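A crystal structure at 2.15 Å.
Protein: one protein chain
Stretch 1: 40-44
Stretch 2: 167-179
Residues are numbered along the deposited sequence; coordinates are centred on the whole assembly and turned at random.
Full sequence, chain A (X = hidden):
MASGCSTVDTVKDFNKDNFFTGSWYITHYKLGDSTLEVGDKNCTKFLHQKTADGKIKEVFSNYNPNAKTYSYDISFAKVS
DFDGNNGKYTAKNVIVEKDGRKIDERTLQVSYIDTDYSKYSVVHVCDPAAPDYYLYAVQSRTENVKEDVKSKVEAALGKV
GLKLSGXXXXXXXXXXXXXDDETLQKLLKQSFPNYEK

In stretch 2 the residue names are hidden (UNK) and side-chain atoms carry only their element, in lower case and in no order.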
ATOM      1  N   ASP A  40      -2.431   6.769  14.097  1.00 45.01           N
ATOM      2  CA  ASP A  40      -2.047   5.854  13.024  1.00 44.90           C
ATOM      3  C   ASP A  40      -3.137   4.843  12.708  1.00 40.77           C
ATOM      4  O   ASP A  40      -2.876   3.814  12.090  1.00 40.90           O
ATOM      5  CB  ASP A  40      -0.744   5.133  13.354  1.00 44.49           C
ATOM      6  CG  ASP A  40       0.423   6.083  13.491  1.00 49.47           C
ATOM      7  OD1 ASP A  40       0.612   6.940  12.600  1.00 52.31           O
ATOM      8  OD2 ASP A  40       1.147   5.978  14.503  1.00 53.56           O
ATOM      9  N   LYS A  41      -4.358   5.137  13.144  1.00 33.16           N
ATOM     10  CA  LYS A  41      -5.509   4.333  12.752  1.00 32.24           C
ATOM     11  C   LYS A  41      -6.247   5.035  11.609  1.00 31.23           C
ATOM     12  O   LYS A  41      -7.016   5.970  11.837  1.00 29.53           O
ATOM     13  CB  LYS A  41      -6.419   4.081  13.959  1.00 29.30           C
ATOM     14  CG  LYS A  41      -5.756   3.173  14.999  1.00 34.55           C
ATOM     15  CD  LYS A  41      -6.654   2.837  16.180  1.00 33.61           C
ATOM     16  CE  LYS A  41      -5.901   1.921  17.137  1.00 40.71           C
ATOM     17  NZ  LYS A  41      -6.696   1.534  18.324  1.00 38.63           N
ATOM     18  N   ASN A  42      -5.990   4.588  10.378  1.00 33.16           N
ATOM     19  CA  ASN A  42      -6.498   5.263   9.176  1.00 32.38           C
ATOM     20  C   ASN A  42      -7.287   4.388   8.192  1.00 40.06           C
ATOM     21  O   ASN A  42      -7.191   3.154   8.208  1.00 36.07           O
ATOM     22  CB  ASN A  42      -5.350   5.909   8.389  1.00 36.33           C
ATOM     23  CG  ASN A  42      -4.515   6.860   9.221  1.00 34.27           C
ATOM     24  OD1 ASN A  42      -4.992   7.898   9.680  1.00 43.94           O
ATOM     25  ND2 ASN A  42      -3.240   6.530   9.377  1.00 33.99           N
ATOM     26  N   CYS A  43      -8.054   5.057   7.327  1.00 26.96           N
ATOM     27  CA  CYS A  43      -8.734   4.432   6.200  1.00 23.18           C
ATOM     28  C   CYS A  43      -7.945   4.815   4.959  1.00 29.88           C
ATOM     29  O   CYS A  43      -7.890   5.997   4.584  1.00 26.63           O
ATOM     30  CB  CYS A  43     -10.153   4.983   6.062  1.00 32.97           C
ATOM     31  SG  CYS A  43     -11.160   4.835   7.552  1.00 51.42           S
ATOM     32  N   THR A  44      -7.310   3.835   4.334  1.00 27.61           N
ATOM     33  CA  THR A  44      -6.501   4.127   3.162  1.00 30.91           C
ATOM     34  C   THR A  44      -7.070   3.483   1.902  1.00 27.53           C
ATOM     35  O   THR A  44      -7.433   2.308   1.887  1.00 29.62           O
ATOM     36  CB  THR A  44      -5.028   3.720   3.348  1.00 33.68           C
ATOM     37  OG1 THR A  44      -4.404   4.574   4.324  1.00 27.08           O
ATOM     38  CG2 THR A  44      -4.282   3.854   2.016  1.00 31.98           C
ATOM     39  N   UNK A 167      -3.693  -8.077  13.553  1.00 52.16           N
ATOM     40  CA  UNK A 167      -3.552  -6.756  12.945  1.00 47.62           C
ATOM     41  C   UNK A 167      -4.644  -5.823  13.437  1.00 44.85           C
ATOM     42  O   UNK A 167      -5.680  -6.267  13.938  1.00 50.83           O
ATOM     43  c   UNK A 167      -3.605  -6.840  11.413  1.00 47.55           C
ATOM     44  c   UNK A 167      -1.405  -8.025  11.193  1.00 53.42           C
ATOM     45  c   UNK A 167      -2.842  -7.973  10.725  1.00 49.28           C
ATOM     46  c   UNK A 167      -2.901  -7.797   9.228  1.00 38.26           C
ATOM     47  N   UNK A 168      -4.413  -4.524  13.298  1.00 43.34           N
ATOM     48  CA  UNK A 168      -5.498  -3.564  13.443  1.00 41.52           C
ATOM     49  C   UNK A 168      -6.499  -3.739  12.299  1.00 46.02           C
ATOM     50  O   UNK A 168      -6.132  -3.701  11.124  1.00 40.06           O
ATOM     51  c   UNK A 168      -7.110   0.677  12.060  1.00 45.83           C
ATOM     52  c   UNK A 168      -7.031  -0.943  14.293  1.00 49.03           C
ATOM     53  c   UNK A 168      -8.046   0.005  14.155  1.00 47.87           C
ATOM     54  c   UNK A 168      -6.103  -0.271  12.206  1.00 40.75           C
ATOM     55  c   UNK A 168      -6.057  -1.091  13.316  1.00 43.59           C
ATOM     56  c   UNK A 168      -8.083   0.817  13.046  1.00 42.94           C
ATOM     57  c   UNK A 168      -4.972  -2.129  13.466  1.00 39.35           C
ATOM     58  N   UNK A 169      -7.768  -3.929  12.651  1.00 48.23           N
ATOM     59  CA  UNK A 169      -8.838  -4.092  11.674  1.00 37.79           C
ATOM     60  C   UNK A 169      -9.444  -2.731  11.354  1.00 45.12           C
ATOM     61  O   UNK A 169     -10.259  -2.204  12.118  1.00 44.95           O
ATOM     62  o   UNK A 169     -12.103  -5.798  11.781  1.00 55.54           O
ATOM     63  o   UNK A 169     -11.117  -4.650  10.194  1.00 49.31           O
ATOM     64  c   UNK A 169     -11.122  -5.169  11.332  1.00 51.14           C
ATOM     65  c   UNK A 169      -9.893  -5.059  12.220  1.00 42.57           C
ATOM     66  N   UNK A 170      -9.040  -2.166  10.220  1.00 38.35           N
ATOM     67  CA  UNK A 170      -9.457  -0.822   9.843  1.00 44.45           C
ATOM     68  C   UNK A 170     -10.945  -0.769   9.535  1.00 48.18           C
ATOM     69  O   UNK A 170     -11.551   0.301   9.569  1.00 46.67           O
ATOM     70  c   UNK A 170      -8.640  -0.313   8.662  1.00 53.37           C
ATOM     71  N   UNK A 171     -11.537  -1.929   9.257  1.00 57.40           N
ATOM     72  CA  UNK A 171     -12.978  -2.007   9.022  1.00 63.56           C
ATOM     73  C   UNK A 171     -13.770  -1.852  10.328  1.00 63.70           C
ATOM     74  O   UNK A 171     -14.986  -2.038  10.349  1.00 65.75           O
ATOM     75  o   UNK A 171     -13.718  -4.342   9.249  1.00 70.03           O
ATOM     76  c   UNK A 171     -13.399  -3.323   8.290  1.00 62.87           C
ATOM     77  c   UNK A 171     -12.291  -3.817   7.345  1.00 50.59           C
ATOM     78  N   UNK A 172     -13.076  -1.519  11.415  1.00 60.86           N
ATOM     79  CA  UNK A 172     -13.748  -1.158  12.663  1.00 63.70           C
ATOM     80  C   UNK A 172     -14.056   0.333  12.673  1.00 65.57           C
ATOM     81  O   UNK A 172     -15.045   0.768  13.258  1.00 71.54           O
ATOM     82  c   UNK A 172     -12.917  -1.502  13.914  1.00 64.02           C
ATOM     83  c   UNK A 172     -12.702  -3.003  14.019  1.00 71.32           C
ATOM     84  o   UNK A 172     -11.649  -0.836  13.861  1.00 58.95           O
ATOM     85  N   UNK A 173     -13.198   1.116  12.028  1.00 71.72           N
ATOM     86  CA  UNK A 173     -13.488   2.525  11.821  1.00 68.09           C
ATOM     87  C   UNK A 173     -14.778   2.592  11.004  1.00 81.88           C
ATOM     88  O   UNK A 173     -15.689   3.370  11.309  1.00 82.97           O
ATOM     89  c   UNK A 173      -9.878   3.574  10.820  1.00 29.82           C
ATOM     90  c   UNK A 173     -10.908   3.830  13.036  1.00 50.16           C
ATOM     91  c   UNK A 173     -12.332   3.209  11.090  1.00 56.68           C
ATOM     92  c   UNK A 173     -10.952   3.073  11.742  1.00 49.79           C
ATOM     93  N   UNK A 174     -14.846   1.746   9.976  1.00 89.21           N
ATOM     94  CA  UNK A 174     -16.059   1.513   9.210  1.00 91.48           C
ATOM     95  C   UNK A 174     -16.887   2.728   8.844  1.00 88.04           C
ATOM     96  O   UNK A 174     -16.614   3.397   7.846  1.00 86.96           O
ATOM     97  N   UNK A 175     -17.910   3.002   9.652  1.00 82.99           N
ATOM     98  CA  UNK A 175     -18.885   4.049   9.346  1.00 79.85           C
ATOM     99  C   UNK A 175     -18.277   5.428   9.105  1.00 63.61           C
ATOM    100  O   UNK A 175     -18.816   6.228   8.337  1.00 56.17           O
ATOM    101  c   UNK A 175     -20.921   5.273  10.218  1.00 95.30           C
ATOM    102  c   UNK A 175     -19.941   4.140  10.449  1.00 89.89           C
ATOM    103  o   UNK A 175     -20.840   6.322  10.857  1.00 92.17           O
ATOM    104  n   UNK A 175     -21.847   5.070   9.287  1.00102.66           N
ATOM    105  N   UNK A 176     -17.157   5.707   9.763  1.00 46.79           N
ATOM    106  CA  UNK A 176     -16.557   7.029   9.677  1.00 44.86           C
ATOM    107  C   UNK A 176     -15.511   7.115   8.568  1.00 39.72           C
ATOM    108  O   UNK A 176     -14.839   8.131   8.427  1.00 39.22           O
ATOM    109  c   UNK A 176     -19.117   8.091  13.118  1.00 76.06           C
ATOM    110  c   UNK A 176     -16.909   7.321  12.192  1.00 56.50           C
ATOM    111  c   UNK A 176     -18.035   8.337  12.068  1.00 65.37           C
ATOM    112  n   UNK A 176     -18.559   7.944  14.493  1.00 82.24           N
ATOM    113  c   UNK A 176     -15.938   7.410  11.023  1.00 49.28           C
ATOM    114  N   UNK A 177     -15.375   6.050   7.783  1.00 33.96           N
ATOM    115  CA  UNK A 177     -14.316   5.998   6.775  1.00 44.72           C
ATOM    116  C   UNK A 177     -14.653   6.859   5.572  1.00 48.83           C
ATOM    117  O   UNK A 177     -15.802   6.891   5.123  1.00 55.02           O
ATOM    118  c   UNK A 177     -14.039   4.552   6.331  1.00 51.11           C
ATOM    119  s   UNK A 177     -12.809   3.658   7.347  1.00 52.73           S
ATOM    120  N   UNK A 178     -13.658   7.571   5.057  1.00 43.61           N
ATOM    121  CA  UNK A 178     -13.837   8.215   3.761  1.00 48.34           C
ATOM    122  C   UNK A 178     -12.540   8.282   2.954  1.00 36.98           C
ATOM    123  O   UNK A 178     -11.435   8.078   3.486  1.00 32.67           O
ATOM    124  c   UNK A 178     -13.727  10.615   4.647  1.00 49.04           C
ATOM    125  o   UNK A 178     -14.018  12.943   4.149  1.00 71.36           O
ATOM    126  n   UNK A 178     -15.569  11.954   5.439  1.00 77.42           N
ATOM    127  c   UNK A 178     -14.457  11.938   4.718  1.00 69.95           C
ATOM    128  c   UNK A 178     -14.523   9.578   3.890  1.00 53.59           C
ATOM    129  N   UNK A 179     -12.689   8.539   1.663  1.00 29.41           N
ATOM    130  CA  UNK A 179     -11.594   8.409   0.715  1.00 32.43           C
ATOM    131  C   UNK A 179     -11.677   9.575  -0.269  1.00 35.90           C
ATOM    132  O   UNK A 179     -12.749   9.871  -0.805  1.00 29.09           O
ATOM    133  c   UNK A 179     -10.832   4.304   2.437  1.00 34.80           C
ATOM    134  c   UNK A 179     -13.086   5.300   1.175  1.00 34.37           C
ATOM    135  c   UNK A 179     -11.738   7.077  -0.020  1.00 37.21           C
ATOM    136  c   UNK A 179     -10.737   5.386   1.565  1.00 30.79           C
ATOM    137  o   UNK A 179     -12.141   2.664   3.537  1.00 44.61           O
ATOM    138  c   UNK A 179     -12.056   3.730   2.673  1.00 38.99           C
ATOM    139  c   UNK A 179     -11.857   5.892   0.919  1.00 32.54           C
ATOM    140  c   UNK A 179     -13.194   4.220   2.045  1.00 41.42           C
TER
HETATM  141  O   HOH W   1      -8.781   7.822   2.511  1.00 25.62           O

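Position 167 carries four carbons, forked at the second, and none comes near stretch 1. This is Leu167, a buried apolar side chain. At 168 one carbon leads to a six-carbon ring with no heteroatom, and the side chain of Lys41 lies over one face of it: Phe168. Lys41 CG is 4.0 Å from the centroid of the Phe168 ring, and Lys41 CD is 3.7 Å from Phe168 CE1; a flat aromatic surface suits the aliphatic part of a lysine in this way.

Position 169 has two carbons, the second bearing two oxygens, and does not reach stretch 1. It is Asp169, whose OD1 accepts from the backbone N of 171, tying down the start of a turn. At 170 a single carbon points toward stretch 1 and rests against Asn42 O, which marks Ala170; Ala170 CB sits 3.8 Å from Asn42 O, a short side chain at a close approach to backbone.

Positions 171 and 172 each have one carbon carrying an oxygen and a carbon, and neither touches stretch 1. Both are threonines, and their hydroxyls serve the turn: Thr171 OG1 donates to Asp169 OD1 (2.8 Å), and Thr172 OG1 donates to Asp169 O (2.6 Å).

At 173 four carbons fork at the second and lie against Cys43 SG and Asn42 O, the pattern of Leu173. Leu173 CD1 lies 3.7 Å from Cys43 SG and 3.8 Å from Asn42 O, adding apolar cover beside the sulfur. Position 174 has no side-chain atoms and is Gly174; its phi of 43° favours glycine, and a CB would be crowded by Thr171 O.

Position 175 shows two carbons, the second with one oxygen and one nitrogen: Asn175, exposed and clear of stretch 1. Four carbons in a row ending in nitrogen make 176 Lys176, also exposed, its end leading away from stretch 1.

At 177 a carbon is followed by sulfur, which lies bonded to Cys43 SG. This is Cys177, half of a disulfide, with Cys177 SG 2.0 Å from Cys43 SG and chi3 of -73°. Position 178 has three carbons, the third with an oxygen and a nitrogen: Gln178, whose side chain points away, leaving its backbone to face Cys43. At 179 one carbon leads to a six-carbon ring bearing an oxygen, and the ring packs against Cys43 CB, hence Tyr179. Its CA-to-CB bond points sideways but the end of the side chain comes nearer, so a long aromatic side chain can bring Tyr179 CE1 within 3.8 Å of Cys43 CB, beside the disulfide.

The contact is thus pinned by one disulfide and padded by Phe168, Leu173 and Tyr179. No direct hydrogen bond crosses it, but a water lies 2.9 Å from Cys43 O and 2.8 Å from Gln178 O, placed to donate to either, and so bridges the two backbones.

Stretch 2 (167-179) LFDATTLGNKCQY
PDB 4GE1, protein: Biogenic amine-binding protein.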